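Local coordinates for designed CISK-PX domain (Synthetic construct, PDB 4OXW), which is a computationally designed version of the CISK PX domain, a fold whose natural members bind phosphoinositides, so it may recognise such lipids, at residues Asp47-Trp50 against Leu51-Leu55; Glu89-Ile92 against Gln93-Ser97; Ala75-Glu78 against Gln79-Glu82. All coordinates share one frame; numbering follows the deposited sequence.

Interaction 1: residues Asp47-Trp50 against Leu51-Leu55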
loop_
_atom_site.group_PDB
_atom_site.type_symbol
_atom_site.label_atom_id
_atom_site.label_comp_id
_atom_site.label_asym_id
_atom_site.label_seq_id
_atom_site.Cartn_x
_atom_site.Cartn_y
_atom_site.Cartn_z
ATOM N N ASP A 47 6.061 -0.422 4.438
ATOM C CA ASP A 47 6.108 -1.471 3.388
ATOM C C ASP A 47 5.929 -0.866 1.991
ATOM O O ASP A 47 6.661 -1.203 1.030
ATOM C CB ASP A 47 5.099 -2.553 3.608
ATOM C CG ASP A 47 5.250 -3.262 4.951
ATOM O OD1 ASP A 47 6.395 -3.534 5.335
ATOM O OD2 ASP A 47 4.206 -3.639 5.504
ATOM N N PHE A 48 4.942 -0.004 1.837
ATOM C CA PHE A 48 4.734 0.725 0.599
ATOM C C PHE A 48 5.942 1.563 0.217
ATOM O O PHE A 48 6.315 1.628 -0.943
ATOM C CB PHE A 48 3.568 1.693 0.654
ATOM C CG PHE A 48 2.203 1.072 0.610
ATOM C CD1 PHE A 48 1.509 0.993 -0.605
ATOM C CD2 PHE A 48 1.559 0.648 1.757
ATOM C CE1 PHE A 48 0.222 0.478 -0.630
ATOM C CE2 PHE A 48 0.265 0.123 1.730
ATOM C CZ PHE A 48 -0.409 0.053 0.522
ATOM N N TYR A 49 6.587 2.187 1.204
ATOM C CA TYR A 49 7.743 3.039 0.950
ATOM C C TYR A 49 8.939 2.223 0.423
ATOM O O TYR A 49 9.582 2.639 -0.537
ATOM C CB TYR A 49 8.117 3.753 2.242
ATOM C CG TYR A 49 9.206 4.789 2.082
ATOM C CD1 TYR A 49 8.900 6.108 1.779
ATOM C CD2 TYR A 49 10.517 4.437 2.281
ATOM C CE1 TYR A 49 9.899 7.049 1.621
ATOM C CE2 TYR A 49 11.518 5.369 2.153
ATOM C CZ TYR A 49 11.204 6.661 1.824
ATOM O OH TYR A 49 12.234 7.570 1.714
ATOM N N TRP A 50 9.193 1.072 1.036
ATOM C CA TRP A 50 10.240 0.160 0.578
ATOM C C TRP A 50 9.939 -0.330 -0.852
ATOM O O TRP A 50 10.843 -0.286 -1.712
ATOM C CB TRP A 50 10.413 -1.025 1.534
ATOM C CG TRP A 50 11.707 -1.799 1.309
ATOM C CD1 TRP A 50 12.925 -1.546 1.873
ATOM C CD2 TRP A 50 11.880 -2.925 0.463
ATOM N NE1 TRP A 50 13.859 -2.457 1.408
ATOM C CE2 TRP A 50 13.241 -3.325 0.557
ATOM C CE3 TRP A 50 11.029 -3.635 -0.373
ATOM C CZ2 TRP A 50 13.750 -4.390 -0.159
ATOM C CZ3 TRP A 50 11.527 -4.705 -1.064
ATOM C CH2 TRP A 50 12.884 -5.073 -0.960
ATOM N N LEU A 51 8.695 -0.764 -1.106
ATOM C CA LEU A 51 8.289 -1.210 -2.441
ATOM C C LEU A 51 8.587 -0.092 -3.455
ATOM O O LEU A 51 9.174 -0.313 -4.527
ATOM C CB LEU A 51 6.796 -1.531 -2.464
ATOM C CG LEU A 51 6.272 -1.796 -3.863
ATOM C CD1 LEU A 51 6.846 -3.114 -4.374
ATOM C CD2 LEU A 51 4.761 -1.835 -3.832
ATOM N N HIS A 52 8.177 1.131 -3.118
ATOM C CA HIS A 52 8.339 2.258 -3.998
ATOM C C HIS A 52 9.793 2.518 -4.340
ATOM O O HIS A 52 10.151 2.707 -5.501
ATOM C CB HIS A 52 7.814 3.472 -3.292
ATOM C CG HIS A 52 7.891 4.710 -4.101
ATOM N ND1 HIS A 52 7.124 4.901 -5.234
ATOM C CD2 HIS A 52 8.621 5.833 -3.938
ATOM C CE1 HIS A 52 7.383 6.095 -5.728
ATOM N NE2 HIS A 52 8.295 6.674 -4.967
ATOM N N LYS A 53 10.644 2.527 -3.326
ATOM C CA LYS A 53 12.061 2.827 -3.573
ATOM C C LYS A 53 12.670 1.767 -4.492
ATOM O O LYS A 53 13.432 2.107 -5.402
ATOM C CB LYS A 53 12.828 2.912 -2.256
ATOM C CG LYS A 53 12.563 4.186 -1.458
ATOM C CD LYS A 53 12.911 5.462 -2.221
ATOM C CE LYS A 53 12.554 6.696 -1.412
ATOM N NZ LYS A 53 12.356 7.899 -2.269
ATOM N N LYS A 54 12.305 0.506 -4.309
ATOM C CA LYS A 54 12.883 -0.579 -5.128
ATOM C C LYS A 54 12.299 -0.595 -6.512
ATOM O O LYS A 54 13.012 -0.838 -7.468
ATOM C CB LYS A 54 12.707 -1.941 -4.453
ATOM C CG LYS A 54 13.414 -2.009 -3.120
ATOM C CD LYS A 54 14.835 -1.441 -3.235
ATOM C CE LYS A 54 15.786 -1.984 -2.191
ATOM N NZ LYS A 54 16.885 -1.046 -1.816
ATOM N N LEU A 55 11.007 -0.325 -6.635
ATOM C CA LEU A 55 10.396 -0.242 -7.963
ATOM C C LEU A 55 10.895 0.917 -8.754
ATOM O O LEU A 55 11.069 0.826 -9.984
ATOM C CB LEU A 55 8.883 -0.108 -7.864
ATOM C CG LEU A 55 8.123 -1.390 -7.721
ATOM C CD1 LEU A 55 6.644 -1.021 -7.690
ATOM C CD2 LEU A 55 8.343 -2.402 -8.851
#
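Helix 45-58, the first helix of the PX fold and the one that follows directly on its three-stranded antiparallel sheet, holds this contact, in which W50 meets K54 and Y49 meets K53 one turn on. The main chain runs in regular alpha-helical i to i+4 bonds: L51 N to D47 O, then H52 N to F48 O, K53 N to Y49 O and K54 N to W50 O.

On the exposed side the lysine methylenes lie against aromatic rings. K54 CG stands over one face of the W50 indole, 3.6 Å from the centroid of the six-membered ring and only 5° off its normal, a clear CH-pi contact. The lysine chain bends at chi2 (-46°), and its CE runs on to lie 3.8 Å from W50 CZ2. Indole and lysine thus meet through carbon, the ammonium lying further along the chain.

The helix also has an inward side. F48 meets F110 edge-to-face, L51 packs on the same phenylalanine of helix 105-112, and the H52 imidazole has its polar partner in Y91 on helix 78-96.

Y49 carries its ring along the helix toward K53, since CG is anti to the backbone N (chi1 -173°). Its hydroxyl is hydrogen-bonded to K69 NZ, so a second lysine reaches the phenol that K53 flanks. K53 CG lies 3.9 Å from Y49 CE2. Further out, K53 CE approaches Y49 OH to 3.3 Å.

Interaction 2: residues Glu89-Ile92 against Gln93-Ser97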
loop_
_atom_site.group_PDB
_atom_site.type_symbol
_atom_site.label_atom_id
_atom_site.label_comp_id
_atom_site.label_asym_id
_atom_site.label_seq_id
_atom_site.Cartn_x
_atom_site.Cartn_y
_atom_site.Cartn_z
ATOM N N GLU A 89 -4.216 3.816 -1.809
ATOM C CA GLU A 89 -5.115 3.080 -2.716
ATOM C C GLU A 89 -4.904 3.490 -4.188
ATOM O O GLU A 89 -4.735 2.643 -5.067
ATOM C CB GLU A 89 -6.585 3.253 -2.314
ATOM C CG GLU A 89 -7.550 2.556 -3.257
ATOM C CD GLU A 89 -8.991 2.697 -2.797
ATOM O OE1 GLU A 89 -9.503 3.825 -2.917
ATOM O OE2 GLU A 89 -9.585 1.707 -2.298
ATOM N N LYS A 90 -4.873 4.783 -4.448
ATOM C CA LYS A 90 -4.620 5.292 -5.818
ATOM C C LYS A 90 -3.248 4.824 -6.275
ATOM O O LYS A 90 -3.057 4.379 -7.425
ATOM C CB LYS A 90 -4.717 6.831 -5.827
ATOM C CG LYS A 90 -4.349 7.432 -7.170
ATOM C CD LYS A 90 -4.753 8.904 -7.203
ATOM C CE LYS A 90 -4.067 9.658 -8.341
ATOM N NZ LYS A 90 -4.317 11.136 -8.294
ATOM N N TYR A 91 -2.263 4.868 -5.372
ATOM C CA TYR A 91 -0.899 4.418 -5.710
ATOM C C TYR A 91 -0.851 2.956 -6.184
ATOM O O TYR A 91 -0.363 2.644 -7.281
ATOM C CB TYR A 91 0.004 4.570 -4.505
ATOM C CG TYR A 91 1.435 4.125 -4.738
ATOM C CD1 TYR A 91 2.357 4.990 -5.328
ATOM C CD2 TYR A 91 1.872 2.869 -4.330
ATOM C CE1 TYR A 91 3.664 4.580 -5.569
ATOM C CE2 TYR A 91 3.176 2.453 -4.533
ATOM C CZ TYR A 91 4.066 3.298 -5.172
ATOM O OH TYR A 91 5.346 2.857 -5.374
ATOM N N ILE A 92 -1.375 2.057 -5.353
ATOM C CA ILE A 92 -1.298 0.644 -5.676
ATOM C C ILE A 92 -2.190 0.314 -6.895
ATOM O O ILE A 92 -1.832 -0.556 -7.711
ATOM C CB ILE A 92 -1.537 -0.267 -4.436
ATOM C CG1 ILE A 92 -1.080 -1.698 -4.733
ATOM C CG2 ILE A 92 -3.000 -0.240 -3.990
ATOM C CD1 ILE A 92 0.403 -1.887 -5.018
ATOM N N GLN A 93 -3.292 1.035 -7.052
ATOM C CA GLN A 93 -4.141 0.861 -8.287
ATOM C C GLN A 93 -3.366 1.243 -9.530
ATOM O O GLN A 93 -3.450 0.567 -10.574
ATOM C CB GLN A 93 -5.455 1.646 -8.166
ATOM C CG GLN A 93 -6.410 1.032 -7.189
ATOM C CD GLN A 93 -7.680 1.829 -6.930
ATOM O OE1 GLN A 93 -7.776 3.003 -7.252
ATOM N NE2 GLN A 93 -8.671 1.172 -6.325
ATOM N N ARG A 94 -2.612 2.337 -9.428
ATOM C CA ARG A 94 -1.803 2.767 -10.543
ATOM C C ARG A 94 -0.725 1.769 -10.844
ATOM O O ARG A 94 -0.432 1.508 -12.007
ATOM C CB ARG A 94 -1.211 4.113 -10.240
ATOM C CG ARG A 94 -2.183 5.240 -10.468
ATOM C CD ARG A 94 -2.096 5.691 -11.929
ATOM N NE ARG A 94 -3.177 6.590 -12.350
ATOM C CZ ARG A 94 -3.436 7.776 -11.800
ATOM N NH1 ARG A 94 -2.712 8.219 -10.769
ATOM N NH2 ARG A 94 -4.441 8.508 -12.271
ATOM N N ILE A 95 -0.081 1.218 -9.819
ATOM C CA ILE A 95 0.907 0.185 -10.056
ATOM C C ILE A 95 0.331 -0.999 -10.826
ATOM O O ILE A 95 0.933 -1.443 -11.809
ATOM C CB ILE A 95 1.523 -0.306 -8.710
ATOM C CG1 ILE A 95 2.353 0.801 -8.089
ATOM C CG2 ILE A 95 2.297 -1.609 -8.910
ATOM C CD1 ILE A 95 3.699 1.019 -8.695
ATOM N N VAL A 96 -0.813 -1.523 -10.403
ATOM C CA VAL A 96 -1.330 -2.775 -10.943
ATOM C C VAL A 96 -1.932 -2.521 -12.342
ATOM O O VAL A 96 -2.143 -3.475 -13.101
ATOM C CB VAL A 96 -2.336 -3.390 -9.983
ATOM C CG1 VAL A 96 -3.190 -4.473 -10.612
ATOM C CG2 VAL A 96 -1.532 -3.950 -8.813
ATOM N N SER A 97 -2.168 -1.249 -12.657
ATOM C CA SER A 97 -2.641 -0.861 -14.002
ATOM C C SER A 97 -1.546 -1.027 -15.062
ATOM O O SER A 97 -1.858 -1.031 -16.255
ATOM C CB SER A 97 -3.166 0.583 -14.017
ATOM O OG SER A 97 -2.071 1.480 -14.236
#
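Q93 begins the last turns of helix 78-96 by lying alongside E89, one turn earlier, both side chains pointing the same way. Its backbone N bonds to E89 O at 2.9 Å, and its CG rests 3.1 Å from that same oxygen. The amide and carboxylate planes are only 3° apart, yet the nearest approach between the two side chains is Q93 NE2 to E89 CG, 3.5 Å. Their polar ends turn to strand 9-18 instead: Q93 NE2 bonds to V10 O and E89 OE2 accepts from I12 N.

R94 follows, with its N bonded to K90 O. Its chain bends at chi2 (-88°), which brings the guanidinium back beside the extended K90 side chain. R94 NH1 sits 3.1 Å from K90 CE and 4.1 Å from K90 NZ.

I95 turns to the buried side and bonds through N to Y91 O. Its CG1 stands over one face of the Y91 ring, offset toward the rim, 4.0 Å from Y91 CE2. Beside it, I92 CD1 reaches I95 CB at 4.2 Å, while helix 105-112 packs against both isoleucines.

V96 N donates to I92 O. At S97 the side chain turns back, OG donating to R94 O at 2.8 Å, so this carbonyl near the helix end is met by a hydroxyl as well as by H98 ND1.

The chemistry therefore divides by face: apolar packing toward the interior, two polar side chains tied to strand main chain, and on the exposed side two like charges whose proximity is probably somewhat unfavourable, tempered by solvent.

Interaction 3: residues Ala75-Glu78 against Gln79-Glu82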
loop_
_atom_site.group_PDB
_atom_site.type_symbol
_atom_site.label_atom_id
_atom_site.label_comp_id
_atom_site.label_asym_id
_atom_site.label_seq_id
_atom_site.Cartn_x
_atom_site.Cartn_y
_atom_site.Cartn_z
ATOM N N ALA A 75 -0.303 8.239 15.937
ATOM C CA ALA A 75 -1.269 7.806 14.939
ATOM C C ALA A 75 -2.612 8.470 15.259
ATOM O O ALA A 75 -3.667 8.072 14.759
ATOM C CB ALA A 75 -1.394 6.294 14.960
ATOM N N LEU A 76 -2.548 9.502 16.094
ATOM C CA LEU A 76 -3.730 10.097 16.700
ATOM C C LEU A 76 -4.735 10.558 15.659
ATOM O O LEU A 76 -5.942 10.469 15.892
ATOM C CB LEU A 76 -3.336 11.287 17.590
ATOM C CG LEU A 76 -4.488 12.086 18.208
ATOM C CD1 LEU A 76 -5.221 11.231 19.231
ATOM C CD2 LEU A 76 -3.988 13.385 18.828
ATOM N N ASP A 77 -4.250 11.052 14.520
ATOM C CA ASP A 77 -5.142 11.750 13.625
ATOM C C ASP A 77 -5.731 10.860 12.543
ATOM O O ASP A 77 -5.118 10.538 11.543
ATOM C CB ASP A 77 -4.531 13.015 13.048
ATOM C CG ASP A 77 -5.597 13.976 12.530
ATOM O OD1 ASP A 77 -6.688 13.499 12.163
ATOM O OD2 ASP A 77 -5.365 15.211 12.493
ATOM N N GLU A 78 -6.980 10.477 12.749
ATOM C CA GLU A 78 -7.668 9.658 11.789
ATOM C C GLU A 78 -7.977 10.389 10.538
ATOM O O GLU A 78 -8.180 9.761 9.513
ATOM C CB GLU A 78 -8.965 9.077 12.398
ATOM C CG GLU A 78 -8.688 7.905 13.328
ATOM C CD GLU A 78 -8.693 8.304 14.779
ATOM O OE1 GLU A 78 -8.601 9.524 15.049
ATOM O OE2 GLU A 78 -8.796 7.404 15.644
ATOM N N GLN A 79 -8.020 11.722 10.557
ATOM C CA GLN A 79 -8.291 12.431 9.364
ATOM C C GLN A 79 -7.074 12.287 8.411
ATOM O O GLN A 79 -7.239 12.077 7.198
ATOM C CB GLN A 79 -8.595 13.882 9.675
ATOM C CG GLN A 79 -8.251 14.870 8.599
ATOM C CD GLN A 79 -8.267 16.287 9.149
ATOM O OE1 GLN A 79 -9.212 17.040 8.905
ATOM N NE2 GLN A 79 -7.234 16.644 9.933
ATOM N N ILE A 80 -5.887 12.377 8.997
ATOM C CA ILE A 80 -4.622 12.141 8.227
ATOM C C ILE A 80 -4.584 10.701 7.676
ATOM O O ILE A 80 -4.227 10.465 6.515
ATOM C CB ILE A 80 -3.401 12.393 9.131
ATOM C CG1 ILE A 80 -3.217 13.905 9.322
ATOM C CG2 ILE A 80 -2.146 11.748 8.574
ATOM C CD1 ILE A 80 -2.086 14.231 10.278
ATOM N N LEU A 81 -4.955 9.746 8.509
ATOM C CA LEU A 81 -5.000 8.327 8.084
ATOM C C LEU A 81 -6.024 8.074 6.975
ATOM O O LEU A 81 -5.752 7.311 6.045
ATOM C CB LEU A 81 -5.221 7.389 9.269
ATOM C CG LEU A 81 -4.204 7.357 10.408
ATOM C CD1 LEU A 81 -4.556 6.464 11.573
ATOM C CD2 LEU A 81 -2.807 7.047 9.856
ATOM N N GLU A 82 -7.206 8.710 7.008
ATOM C CA GLU A 82 -8.118 8.522 5.913
ATOM C C GLU A 82 -7.573 9.009 4.568
ATOM O O GLU A 82 -7.778 8.368 3.544
ATOM C CB GLU A 82 -9.452 9.236 6.147
ATOM C CG GLU A 82 -10.275 8.712 7.297
ATOM C CD GLU A 82 -10.779 7.289 7.141
ATOM O OE1 GLU A 82 -10.772 6.731 6.023
ATOM O OE2 GLU A 82 -11.110 6.707 8.194
#
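D77 OD1 receives Q79 N at 2.7 Å, an N-cap bond at the start of helix 78-96. The amide approaches the anti side of the carboxylate, 26° out of its plane, and the N-H...O angle is a bent 140°. The same oxygen takes a second, weak bond from I80 N at 3.5 Å. Two amides of the first turn thus share one carboxylate oxygen, and the negative charge there should be stabilised by the positive end of the helix dipole.

D77 CG is anti to the backbone N (chi1 -160°), which carries the carboxylate forward over that turn. Its CB packs on I80 CD1 at 3.9 Å, the two side chains crossing at about a right angle.

Main-chain bonds then take over: L81 N to D77 O and E82 N to E78 O. Further back, A75 O lies 3.7 Å from L81 CD1 and also accepts from K17 NZ, although A75 is poorly ordered.

Although the contact as a whole is at the surface, L81 is buried, packing on F15 and K17 of strand 9-18 and V26 and Y28 of strand 25-34, so the first turn of the helix lies against the sheet, while I80 touches the loop residues K70 and I72.

Interactions 2 and 3 mark the two ends of helix 78-96: the capped start, 75-82, and the closing turns at 89-97 have centres about 21 Å apart. Interaction 1, on helix 45-58, touches interaction 2 directly, their centres about 13 Å apart. H52 ND1 lies 2.7 Å from Y91 OH in a probable hydrogen bond, L55 CD1 packs on I95 CD1 at 3.7 Å, and F48 CD1 comes within 4.2 Å of Y91 CD2. Interaction 3 stays clear of interaction 1, about 10 Å away at the nearest atoms. Interactions 1 and 2 thus join the two helices, while interaction 3 sets the start of helix 78-96 on the sheet through L81.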